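Uncharacterized protein (Mycobacterium tuberculosis, PDB 4Q6U) is of unknown function but, with one GAF-like and two PAS-like domains in tandem, is probably a sensor protein. Local coordinates at residues A145-R151 against L253-Q259. Sequence-based numbering, arbitrary orientation.
Sequences AEDLPAR and LLKWLDQ
Arg151, in the loop leading to helix 157-165, ends segment 145-151 in the C7-axial region (phi/psi 70/-59), unusual for a residue other than glycine. It is bonded to the end of edge strand 253-256 and to the residues just after it. Arg151 N donates to Trp256 O (2.9 Å, 166° at the hydrogen). The side chain (t, p, p) runs on along 257-258, so Arg151 NE donates to Leu257 O (2.8 Å) and Arg151 NH2 forms a salt bridge with Asp258 OD1 (2.8 Å); both acceptors lie near the guanidinium plane. CA-H...O contacts, Ala150 CA to Trp256 O (3.3 Å) and Arg151 CA to Leu257 O (3.2 Å), reinforce this end.

Helical angles at Ala145-Asp147 give way to extended ones from Leu148 to Ala150. The segments run in the same direction, with CA pairs Ala145-Lys255 (4.2 Å), Ala150-Trp256 (4.7 Å) and Arg151-Leu257 (4.1 Å). The jump in register marks a bulging loop, and water 1 fills the gap, donating to Ala145 O (2.8 Å) and accepting from Trp256 N (2.9 Å). Ala145 CB packs on Leu253 CG (3.8 Å) and Trp256 CD1 (3.7 Å). Lys255 (chi1 to chi3 t, chi4 p) reaches the loop, where Lys255 NZ donates to Pro149 O (2.9 Å) and forms a salt bridge with Glu157.

Leu254 (psi -48) and Lys255 both face Leu245, a classic beta bulge against strand 242-246. The contact thus joins the middle and C-terminal PAS-like domains: Leu148 and Leu254 pack on helix 157-165, Pro149 meets strand 172-180, and Arg243 of strand 242-246 shares Asp258.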
ATOM      1  N   ALA B 145      -2.850  13.712 -16.093  1.00 29.64           N
ATOM      2  CA  ALA B 145      -3.984  12.969 -15.538  1.00 25.95           C
ATOM      3  C   ALA B 145      -4.763  12.192 -16.614  1.00 30.60           C
ATOM      4  O   ALA B 145      -5.650  11.400 -16.287  1.00 27.92           O
ATOM      5  CB  ALA B 145      -4.937  13.930 -14.763  1.00 19.96           C
ATOM      6  N   GLU B 146      -4.429  12.400 -17.892  1.00 28.18           N
ATOM      7  CA  GLU B 146      -5.039  11.618 -18.972  1.00 25.97           C
ATOM      8  C   GLU B 146      -4.255  10.325 -19.245  1.00 29.25           C
ATOM      9  O   GLU B 146      -4.755   9.408 -19.903  1.00 29.13           O
ATOM     10  CB  GLU B 146      -5.145  12.456 -20.267  1.00 24.32           C
ATOM     11  CG  GLU B 146      -6.041  13.701 -20.121  1.00 24.15           C
ATOM     12  CD  GLU B 146      -6.176  14.518 -21.403  1.00 28.82           C
ATOM     13  OE1 GLU B 146      -5.466  15.539 -21.525  1.00 33.42           O
ATOM     14  OE2 GLU B 146      -7.004  14.162 -22.273  1.00 30.82           O
ATOM     15  N   ASP B 147      -3.021  10.260 -18.750  1.00 27.85           N
ATOM     16  CA  ASP B 147      -2.184   9.074 -18.922  1.00 26.58           C
ATOM     17  C   ASP B 147      -2.235   8.177 -17.675  1.00 31.98           C
ATOM     18  O   ASP B 147      -2.000   6.981 -17.753  1.00 38.74           O
ATOM     19  CB  ASP B 147      -0.740   9.481 -19.229  1.00 26.81           C
ATOM     20  CG  ASP B 147      -0.557   9.934 -20.669  1.00 32.01           C
ATOM     21  OD1 ASP B 147      -1.578  10.067 -21.381  1.00 31.45           O
ATOM     22  OD2 ASP B 147       0.608  10.140 -21.082  1.00 29.94           O
ATOM     23  N   LEU B 148      -2.531   8.768 -16.527  1.00 31.89           N
ATOM     24  CA  LEU B 148      -2.699   7.996 -15.300  1.00 25.37           C
ATOM     25  C   LEU B 148      -4.172   7.641 -15.142  1.00 28.81           C
ATOM     26  O   LEU B 148      -5.041   8.402 -15.562  1.00 28.61           O
ATOM     27  CB  LEU B 148      -2.194   8.791 -14.100  1.00 25.73           C
ATOM     28  CG  LEU B 148      -0.701   9.130 -14.135  1.00 31.08           C
ATOM     29  CD1 LEU B 148      -0.328  10.021 -12.961  1.00 21.28           C
ATOM     30  CD2 LEU B 148       0.140   7.858 -14.130  1.00 26.63           C
ATOM     31  N   PRO B 149      -4.470   6.469 -14.561  1.00 27.26           N
ATOM     32  CA  PRO B 149      -5.887   6.161 -14.379  1.00 28.70           C
ATOM     33  C   PRO B 149      -6.534   7.145 -13.416  1.00 31.32           C
ATOM     34  O   PRO B 149      -5.825   7.776 -12.630  1.00 29.41           O
ATOM     35  CB  PRO B 149      -5.868   4.753 -13.778  1.00 31.02           C
ATOM     36  CG  PRO B 149      -4.565   4.186 -14.199  1.00 33.48           C
ATOM     37  CD  PRO B 149      -3.602   5.323 -14.229  1.00 29.73           C
ATOM     38  N   ALA B 150      -7.849   7.295 -13.500  1.00 32.03           N
ATOM     39  CA  ALA B 150      -8.586   7.995 -12.459  1.00 29.74           C
ATOM     40  C   ALA B 150      -8.845   6.987 -11.349  1.00 23.79           C
ATOM     41  O   ALA B 150      -9.059   5.810 -11.636  1.00 30.46           O
ATOM     42  CB  ALA B 150      -9.884   8.570 -12.989  1.00 26.32           C
ATOM     43  N   ARG B 151      -8.772   7.453 -10.103  1.00 27.61           N
ATOM     44  CA  ARG B 151      -9.159   6.674  -8.912  1.00 26.77           C
ATOM     45  C   ARG B 151      -8.212   5.510  -8.598  1.00 31.52           C
ATOM     46  O   ARG B 151      -7.621   5.472  -7.513  1.00 30.70           O
ATOM     47  CB  ARG B 151     -10.609   6.170  -9.068  1.00 30.72           C
ATOM     48  CG  ARG B 151     -11.081   5.116  -8.057  1.00 39.20           C
ATOM     49  CD  ARG B 151     -11.221   5.650  -6.631  1.00 36.70           C
ATOM     50  NE  ARG B 151     -12.108   6.808  -6.497  1.00 30.38           N
ATOM     51  CZ  ARG B 151     -13.406   6.740  -6.214  1.00 39.68           C
ATOM     52  NH1 ARG B 151     -13.995   5.565  -6.053  1.00 38.49           N
ATOM     53  NH2 ARG B 151     -14.123   7.854  -6.097  1.00 43.77           N
ATOM     54  N   LEU B 253      -2.030  19.672 -13.537  1.00 31.78           N
ATOM     55  CA  LEU B 253      -2.872  18.570 -13.079  1.00 29.65           C
ATOM     56  C   LEU B 253      -2.133  17.238 -13.236  1.00 32.28           C
ATOM     57  O   LEU B 253      -1.623  16.927 -14.323  1.00 32.33           O
ATOM     58  CB  LEU B 253      -4.184  18.561 -13.858  1.00 31.78           C
ATOM     59  CG  LEU B 253      -5.222  17.503 -13.507  1.00 40.66           C
ATOM     60  CD1 LEU B 253      -5.741  17.684 -12.086  1.00 36.44           C
ATOM     61  CD2 LEU B 253      -6.360  17.575 -14.514  1.00 40.27           C
ATOM     62  N   LEU B 254      -2.068  16.459 -12.157  1.00 28.15           N
ATOM     63  CA  LEU B 254      -1.299  15.207 -12.169  1.00 28.68           C
ATOM     64  C   LEU B 254      -2.168  13.958 -12.261  1.00 30.53           C
ATOM     65  O   LEU B 254      -1.896  13.061 -13.065  1.00 25.90           O
ATOM     66  CB  LEU B 254      -0.429  15.102 -10.918  1.00 26.17           C
ATOM     67  CG  LEU B 254       0.510  16.264 -10.603  1.00 31.11           C
ATOM     68  CD1 LEU B 254       1.150  16.042  -9.246  1.00 31.00           C
ATOM     69  CD2 LEU B 254       1.578  16.440 -11.691  1.00 34.42           C
ATOM     70  N   LYS B 255      -3.204  13.892 -11.428  1.00 23.53           N
ATOM     71  CA  LYS B 255      -4.013  12.683 -11.332  1.00 24.63           C
ATOM     72  C   LYS B 255      -5.402  12.957 -10.785  1.00 28.01           C
ATOM     73  O   LYS B 255      -5.553  13.727  -9.841  1.00 33.59           O
ATOM     74  CB  LYS B 255      -3.329  11.647 -10.433  1.00 26.82           C
ATOM     75  CG  LYS B 255      -4.091  10.326 -10.380  1.00 23.64           C
ATOM     76  CD  LYS B 255      -3.451   9.342  -9.454  1.00 32.61           C
ATOM     77  CE  LYS B 255      -4.259   8.064  -9.403  1.00 29.81           C
ATOM     78  NZ  LYS B 255      -3.985   7.131 -10.539  1.00 29.56           N
ATOM     79  N   TRP B 256      -6.409  12.318 -11.370  1.00 26.66           N
ATOM     80  CA  TRP B 256      -7.762  12.343 -10.809  1.00 27.88           C
ATOM     81  C   TRP B 256      -7.911  11.214  -9.798  1.00 30.73           C
ATOM     82  O   TRP B 256      -7.537  10.081 -10.084  1.00 23.75           O
ATOM     83  CB  TRP B 256      -8.820  12.197 -11.898  1.00 24.01           C
ATOM     84  CG  TRP B 256      -8.931  13.404 -12.777  1.00 27.43           C
ATOM     85  CD1 TRP B 256      -8.498  13.522 -14.063  1.00 25.86           C
ATOM     86  CD2 TRP B 256      -9.505  14.666 -12.425  1.00 30.33           C
ATOM     87  NE1 TRP B 256      -8.773  14.788 -14.542  1.00 31.85           N
ATOM     88  CE2 TRP B 256      -9.382  15.512 -13.548  1.00 27.30           C
ATOM     89  CE3 TRP B 256     -10.105  15.167 -11.260  1.00 32.39           C
ATOM     90  CZ2 TRP B 256      -9.844  16.822 -13.550  1.00 32.85           C
ATOM     91  CZ3 TRP B 256     -10.565  16.475 -11.262  1.00 35.56           C
ATOM     92  CH2 TRP B 256     -10.431  17.288 -12.399  1.00 31.48           C
ATOM     93  N   LEU B 257      -8.458  11.527  -8.625  1.00 24.83           N
ATOM     94  CA  LEU B 257      -8.655  10.528  -7.564  1.00 26.00           C
ATOM     95  C   LEU B 257     -10.100  10.046  -7.568  1.00 28.16           C
ATOM     96  O   LEU B 257     -10.415   8.956  -7.113  1.00 33.94           O
ATOM     97  CB  LEU B 257      -8.279  11.111  -6.207  1.00 27.38           C
ATOM     98  CG  LEU B 257      -6.802  11.463  -6.046  1.00 35.23           C
ATOM     99  CD1 LEU B 257      -6.550  12.051  -4.674  1.00 34.26           C
ATOM    100  CD2 LEU B 257      -5.914  10.240  -6.279  1.00 39.45           C
ATOM    101  N   ASP B 258     -10.980  10.893  -8.078  1.00 29.06           N
ATOM    102  CA  ASP B 258     -12.340  10.510  -8.409  1.00 29.15           C
ATOM    103  C   ASP B 258     -12.456  10.617  -9.919  1.00 34.11           C
ATOM    104  O   ASP B 258     -11.441  10.670 -10.605  1.00 39.03           O
ATOM    105  CB  ASP B 258     -13.343  11.420  -7.705  1.00 33.23           C
ATOM    106  CG  ASP B 258     -13.119  11.462  -6.216  1.00 28.20           C
ATOM    107  OD1 ASP B 258     -13.018  10.372  -5.617  1.00 29.05           O
ATOM    108  OD2 ASP B 258     -13.025  12.571  -5.646  1.00 32.49           O
ATOM    109  N   GLN B 259     -13.670  10.656 -10.446  1.00 37.57           N
ATOM    110  CA  GLN B 259     -13.827  10.877 -11.879  1.00 39.08           C
ATOM    111  C   GLN B 259     -13.562  12.347 -12.210  1.00 42.36           C
ATOM    112  O   GLN B 259     -13.758  13.223 -11.370  1.00 35.24           O
ATOM    113  CB  GLN B 259     -15.224  10.459 -12.351  1.00 42.14           C
ATOM    114  CG  GLN B 259     -15.458   8.955 -12.321  1.00 42.27           C
ATOM    115  CD  GLN B 259     -14.268   8.156 -12.841  1.00 53.71           C
ATOM    116  OE1 GLN B 259     -13.852   8.315 -13.987  1.00 61.93           O
ATOM    117  NE2 GLN B 259     -13.711   7.291 -11.990  1.00 55.22           N
TER
HETATM  118  O   HOH W   1      -5.875  10.533 -13.621  1.00 26.36           O